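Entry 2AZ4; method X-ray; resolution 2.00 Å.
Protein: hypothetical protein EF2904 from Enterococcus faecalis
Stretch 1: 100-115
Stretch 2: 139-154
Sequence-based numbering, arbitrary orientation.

Stretch 1 100-115: MINYLDPAVPLYTLKE
Stretch 2 (139-154) NFTREMIGLNKNDVIK

Two strands, 110-113 and 145-147, run parallel with a 33° angle between their directions, in the register Y111 to I145, T112 to G146 and L113 to L147. Four backbone hydrogen bonds zip them together: I145 N to L110 O at 2.8 Å, T112 N to I145 O at 3.3 Å, L147 N to T112 O at 2.9 Å, and K114 N to L147 O at 2.9 Å. The last uses the first helical residue after L113, the N-cap, so the ladder runs on into the helix start.

Upstream, R142 does the work of a second clamp. Its side chain points toward stretch 1 and folds through chi1 74°, chi2 91° and chi3 84°, which brings the guanidinium against the type I turn D105 to V108. NH2 of R142 donates to L104 O at 3.3 Å and to V108 O at 2.9 Å; NH1 of R142 turns back to its neighbour, E143 O, at 3.0 Å. Arginine suits a loop rich in carbonyls, and L104 CD2 covers one face of the group. The price is NE, buried without a partner.

At the far end, one water accepts from K114 NZ (2.7 Å) and donates to L147 O (2.9 Å) and E115 OE1 (2.8 Å).

Packing fills the rest of the 1089 Å² buried. Y111 (chi1 -65°, chi2 -81°) shares a sheet face with I145; its CE1 lies 3.5 Å from I145 CD1, while I153 CG2 sits over the ring, 4.0 Å from its centroid. L110 (t, p) sets CD2 3.6 Å from M144 CG, and I101 CD1 meets M144 CE at 4.0 Å: flexible methionine spans both. Glycine fits at G146, where G146 CA lies 3.6 Å from K114 CA and an ideal CB on G146 would fall 2.9 Å from K114 CB, a clash.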

# COMPACT_ATOMS: atom_id res chain seq x y z
N MET A 100 3.09 -11.72 -2.24
CA MET A 100 3.83 -12.95 -2.49
C MET A 100 5.35 -12.84 -2.45
O MET A 100 6.03 -13.74 -2.95
CB MET A 100 3.36 -13.67 -3.78
CG MET A 100 3.76 -13.03 -5.11
SD MET A 100 3.51 -14.11 -6.55
CE MET A 100 4.01 -12.97 -7.85
N ILE A 101 5.91 -11.78 -1.84
CA ILE A 101 7.38 -11.63 -1.91
C ILE A 101 8.13 -12.85 -1.33
O ILE A 101 9.24 -13.16 -1.76
CB ILE A 101 7.92 -10.31 -1.28
CG1 ILE A 101 7.50 -10.19 0.20
CG2 ILE A 101 7.50 -9.09 -2.14
CD1 ILE A 101 8.36 -9.20 0.95
N ASN A 102 7.51 -13.58 -0.39
CA ASN A 102 8.19 -14.74 0.19
C ASN A 102 8.37 -15.89 -0.80
O ASN A 102 9.17 -16.80 -0.57
CB ASN A 102 7.51 -15.27 1.44
CG ASN A 102 7.75 -14.39 2.66
OD1 ASN A 102 6.95 -14.40 3.62
ND2 ASN A 102 8.85 -13.68 2.67
N TYR A 103 7.63 -15.83 -1.91
CA TYR A 103 7.80 -16.82 -2.98
C TYR A 103 8.90 -16.44 -3.98
O TYR A 103 9.27 -17.24 -4.85
CB TYR A 103 6.48 -17.05 -3.72
CG TYR A 103 5.49 -17.92 -2.99
CD1 TYR A 103 5.81 -18.56 -1.77
CD2 TYR A 103 4.21 -18.12 -3.52
CE1 TYR A 103 4.86 -19.37 -1.11
CE2 TYR A 103 3.28 -18.93 -2.89
CZ TYR A 103 3.60 -19.54 -1.69
OH TYR A 103 2.63 -20.34 -1.09
N LEU A 104 9.40 -15.22 -3.87
CA LEU A 104 10.50 -14.78 -4.72
C LEU A 104 11.79 -15.51 -4.36
O LEU A 104 12.21 -15.51 -3.21
CB LEU A 104 10.71 -13.26 -4.63
CG LEU A 104 11.82 -12.67 -5.53
CD1 LEU A 104 11.62 -12.93 -7.07
CD2 LEU A 104 12.11 -11.19 -5.25
N ASP A 105 12.40 -16.15 -5.35
CA ASP A 105 13.73 -16.76 -5.22
C ASP A 105 14.69 -15.92 -4.33
O ASP A 105 15.04 -14.79 -4.68
CB ASP A 105 14.31 -16.94 -6.62
CG ASP A 105 15.58 -17.76 -6.65
OD1 ASP A 105 16.13 -18.02 -5.57
OD2 ASP A 105 16.05 -18.10 -7.76
N PRO A 106 15.11 -16.47 -3.17
CA PRO A 106 16.07 -15.83 -2.27
C PRO A 106 17.30 -15.25 -2.97
O PRO A 106 17.81 -14.20 -2.54
CB PRO A 106 16.51 -16.97 -1.32
CG PRO A 106 15.44 -18.01 -1.45
CD PRO A 106 14.63 -17.78 -2.67
N ALA A 107 17.77 -15.91 -4.02
CA ALA A 107 18.92 -15.43 -4.82
C ALA A 107 18.62 -14.19 -5.67
O ALA A 107 19.54 -13.47 -6.10
CB ALA A 107 19.47 -16.56 -5.69
N VAL A 108 17.35 -13.91 -5.93
CA VAL A 108 17.02 -12.71 -6.71
C VAL A 108 16.87 -11.54 -5.73
O VAL A 108 16.13 -11.65 -4.79
CB VAL A 108 15.72 -12.92 -7.53
CG1 VAL A 108 15.29 -11.62 -8.24
CG2 VAL A 108 15.93 -14.04 -8.54
N PRO A 109 17.62 -10.42 -5.94
CA PRO A 109 17.44 -9.27 -5.06
C PRO A 109 16.10 -8.59 -5.20
O PRO A 109 15.54 -8.53 -6.30
CB PRO A 109 18.55 -8.31 -5.49
CG PRO A 109 18.88 -8.71 -6.93
CD PRO A 109 18.69 -10.20 -6.94
N LEU A 110 15.63 -8.03 -4.09
CA LEU A 110 14.33 -7.38 -3.99
C LEU A 110 14.60 -5.99 -3.41
O LEU A 110 15.17 -5.85 -2.31
CB LEU A 110 13.39 -8.18 -3.08
CG LEU A 110 12.01 -7.57 -2.73
CD1 LEU A 110 11.19 -7.35 -3.98
CD2 LEU A 110 11.22 -8.47 -1.75
N TYR A 111 14.21 -4.97 -4.18
CA TYR A 111 14.57 -3.57 -3.91
C TYR A 111 13.32 -2.80 -3.55
O TYR A 111 12.27 -2.96 -4.16
CB TYR A 111 15.25 -2.89 -5.11
CG TYR A 111 16.60 -3.46 -5.50
CD1 TYR A 111 17.76 -3.08 -4.81
CD2 TYR A 111 16.71 -4.38 -6.52
CE1 TYR A 111 18.98 -3.59 -5.14
CE2 TYR A 111 17.92 -4.90 -6.88
CZ TYR A 111 19.05 -4.50 -6.19
OH TYR A 111 20.25 -5.03 -6.53
N THR A 112 13.45 -1.92 -2.57
CA THR A 112 12.34 -1.10 -2.19
C THR A 112 12.90 0.08 -1.40
O THR A 112 14.05 0.05 -1.03
CB THR A 112 11.26 -1.92 -1.40
OG1 THR A 112 10.04 -1.18 -1.39
CG2 THR A 112 11.70 -2.23 0.03
N LEU A 113 12.11 1.13 -1.17
CA LEU A 113 12.64 2.15 -0.29
C LEU A 113 12.72 1.56 1.13
O LEU A 113 11.88 0.75 1.52
CB LEU A 113 11.83 3.44 -0.31
CG LEU A 113 11.91 4.27 -1.61
CD1 LEU A 113 11.03 5.47 -1.49
CD2 LEU A 113 13.36 4.71 -1.98
N LYS A 114 13.74 1.97 1.88
CA LYS A 114 13.97 1.44 3.23
C LYS A 114 12.75 1.52 4.16
O LYS A 114 12.54 0.60 4.96
CB LYS A 114 15.23 2.05 3.87
CG LYS A 114 15.14 3.51 4.23
CD LYS A 114 16.52 4.08 4.63
CE LYS A 114 16.46 5.60 4.89
NZ LYS A 114 16.22 6.38 3.62
N GLU A 115 11.93 2.56 4.05
CA GLU A 115 10.73 2.71 4.87
C GLU A 115 9.67 1.64 4.55
O GLU A 115 9.03 1.10 5.46
CB GLU A 115 10.13 4.12 4.74
CG GLU A 115 11.10 5.23 5.19
CD GLU A 115 12.08 5.67 4.10
OE1 GLU A 115 12.05 5.11 2.97
OE2 GLU A 115 12.90 6.58 4.39
N ASN A 139 6.04 -16.08 10.46
CA ASN A 139 6.27 -14.63 10.41
C ASN A 139 7.60 -14.17 9.77
O ASN A 139 7.94 -12.97 9.83
CB ASN A 139 6.07 -14.01 11.79
CG ASN A 139 7.11 -14.47 12.80
OD1 ASN A 139 8.01 -15.27 12.48
ND2 ASN A 139 6.99 -13.97 14.01
N PHE A 140 8.35 -15.10 9.18
CA PHE A 140 9.51 -14.73 8.37
C PHE A 140 9.15 -13.79 7.20
O PHE A 140 8.17 -14.03 6.49
CB PHE A 140 10.17 -15.99 7.83
CG PHE A 140 11.22 -15.76 6.77
CD1 PHE A 140 12.56 -15.62 7.12
CD2 PHE A 140 10.86 -15.70 5.42
CE1 PHE A 140 13.54 -15.45 6.15
CE2 PHE A 140 11.83 -15.52 4.45
CZ PHE A 140 13.17 -15.39 4.80
N THR A 141 9.94 -12.74 7.01
CA THR A 141 9.86 -11.91 5.80
C THR A 141 11.20 -11.98 5.11
O THR A 141 12.24 -11.80 5.75
CB THR A 141 9.52 -10.46 6.11
OG1 THR A 141 8.28 -10.39 6.83
CG2 THR A 141 9.39 -9.67 4.83
N ARG A 142 11.19 -12.27 3.81
CA ARG A 142 12.43 -12.39 3.04
C ARG A 142 13.22 -11.07 2.96
O ARG A 142 12.69 -9.98 3.28
CB ARG A 142 12.16 -13.01 1.66
CG ARG A 142 11.48 -12.07 0.63
CD ARG A 142 12.54 -11.32 -0.19
NE ARG A 142 12.96 -12.14 -1.28
CZ ARG A 142 14.04 -12.02 -2.03
NH1 ARG A 142 14.96 -11.07 -1.85
NH2 ARG A 142 14.19 -12.90 -3.00
N GLU A 143 14.50 -11.17 2.61
CA GLU A 143 15.40 -10.01 2.55
C GLU A 143 14.89 -8.95 1.56
O GLU A 143 14.40 -9.30 0.47
CB GLU A 143 16.82 -10.44 2.13
CG GLU A 143 17.50 -11.41 3.09
CD GLU A 143 18.88 -11.89 2.62
OE1 GLU A 143 19.33 -11.49 1.53
OE2 GLU A 143 19.50 -12.68 3.37
N MET A 144 15.01 -7.68 1.94
CA MET A 144 14.78 -6.54 1.05
C MET A 144 15.99 -5.63 1.17
O MET A 144 16.48 -5.38 2.27
CB MET A 144 13.51 -5.75 1.46
CG MET A 144 12.20 -6.48 1.09
SD MET A 144 10.73 -5.64 1.64
CE MET A 144 10.40 -6.54 3.13
N ILE A 145 16.48 -5.13 0.03
CA ILE A 145 17.51 -4.09 0.03
C ILE A 145 16.80 -2.75 0.14
O ILE A 145 16.20 -2.27 -0.83
CB ILE A 145 18.39 -4.16 -1.21
CG1 ILE A 145 19.14 -5.51 -1.23
CG2 ILE A 145 19.43 -3.02 -1.23
CD1 ILE A 145 19.76 -5.84 -2.59
N GLY A 146 16.83 -2.18 1.35
CA GLY A 146 16.23 -0.88 1.61
C GLY A 146 17.10 0.20 0.98
O GLY A 146 18.33 0.24 1.23
N LEU A 147 16.48 1.02 0.14
CA LEU A 147 17.15 2.09 -0.61
C LEU A 147 16.70 3.47 -0.13
O LEU A 147 15.70 3.60 0.58
CB LEU A 147 16.85 1.96 -2.11
CG LEU A 147 17.26 0.66 -2.79
CD1 LEU A 147 16.77 0.68 -4.26
CD2 LEU A 147 18.81 0.45 -2.70
N ASN A 148 17.46 4.49 -0.52
CA ASN A 148 17.18 5.87 -0.22
C ASN A 148 16.43 6.50 -1.38
O ASN A 148 16.43 6.00 -2.50
CB ASN A 148 18.51 6.63 0.02
CG ASN A 148 19.32 6.03 1.16
OD1 ASN A 148 20.51 5.71 1.01
ND2 ASN A 148 18.69 5.89 2.31
N LYS A 149 15.76 7.61 -1.12
CA LYS A 149 15.05 8.27 -2.19
C LYS A 149 15.96 8.60 -3.38
O LYS A 149 17.11 9.04 -3.22
CB LYS A 149 14.37 9.52 -1.64
CG LYS A 149 13.32 9.18 -0.58
CD LYS A 149 12.97 10.44 0.21
CE LYS A 149 11.60 10.33 0.83
NZ LYS A 149 11.38 11.52 1.67
N ASN A 150 15.42 8.36 -4.57
CA ASN A 150 16.09 8.64 -5.85
C ASN A 150 17.35 7.82 -6.13
O ASN A 150 18.15 8.18 -6.99
CB ASN A 150 16.36 10.14 -6.03
CG ASN A 150 15.14 11.01 -5.73
OD1 ASN A 150 14.10 10.89 -6.37
ND2 ASN A 150 15.27 11.88 -4.75
N ASP A 151 17.54 6.70 -5.41
CA ASP A 151 18.67 5.80 -5.71
C ASP A 151 18.47 5.18 -7.08
O ASP A 151 17.32 4.95 -7.49
CB ASP A 151 18.81 4.67 -4.68
CG ASP A 151 19.42 5.13 -3.35
OD1 ASP A 151 20.00 6.25 -3.27
OD2 ASP A 151 19.34 4.36 -2.37
N VAL A 152 19.58 4.90 -7.77
CA VAL A 152 19.57 4.27 -9.06
C VAL A 152 20.23 2.89 -8.91
O VAL A 152 21.35 2.75 -8.38
CB VAL A 152 20.30 5.14 -10.14
CG1 VAL A 152 20.36 4.44 -11.51
CG2 VAL A 152 19.63 6.51 -10.28
N ILE A 153 19.51 1.88 -9.34
CA ILE A 153 20.02 0.51 -9.38
C ILE A 153 20.25 0.13 -10.82
O ILE A 153 19.40 0.40 -11.68
CB ILE A 153 19.03 -0.50 -8.71
CG1 ILE A 153 18.75 -0.13 -7.23
CG2 ILE A 153 19.52 -1.95 -8.84
CD1 ILE A 153 20.01 0.01 -6.32
N LYS A 154 21.37 -0.54 -11.08
CA LYS A 154 21.74 -1.07 -12.38
C LYS A 154 21.63 -2.59 -12.43
O LYS A 154 22.25 -3.30 -11.63
CB LYS A 154 23.16 -0.64 -12.73
CG LYS A 154 23.20 0.83 -13.12
CD LYS A 154 24.56 1.44 -12.90
CE LYS A 154 24.65 2.85 -13.52
NZ LYS A 154 23.74 3.87 -12.86
O HOH W 1 17.13 -8.99 -1.51
O HOH W 2 14.37 5.88 1.69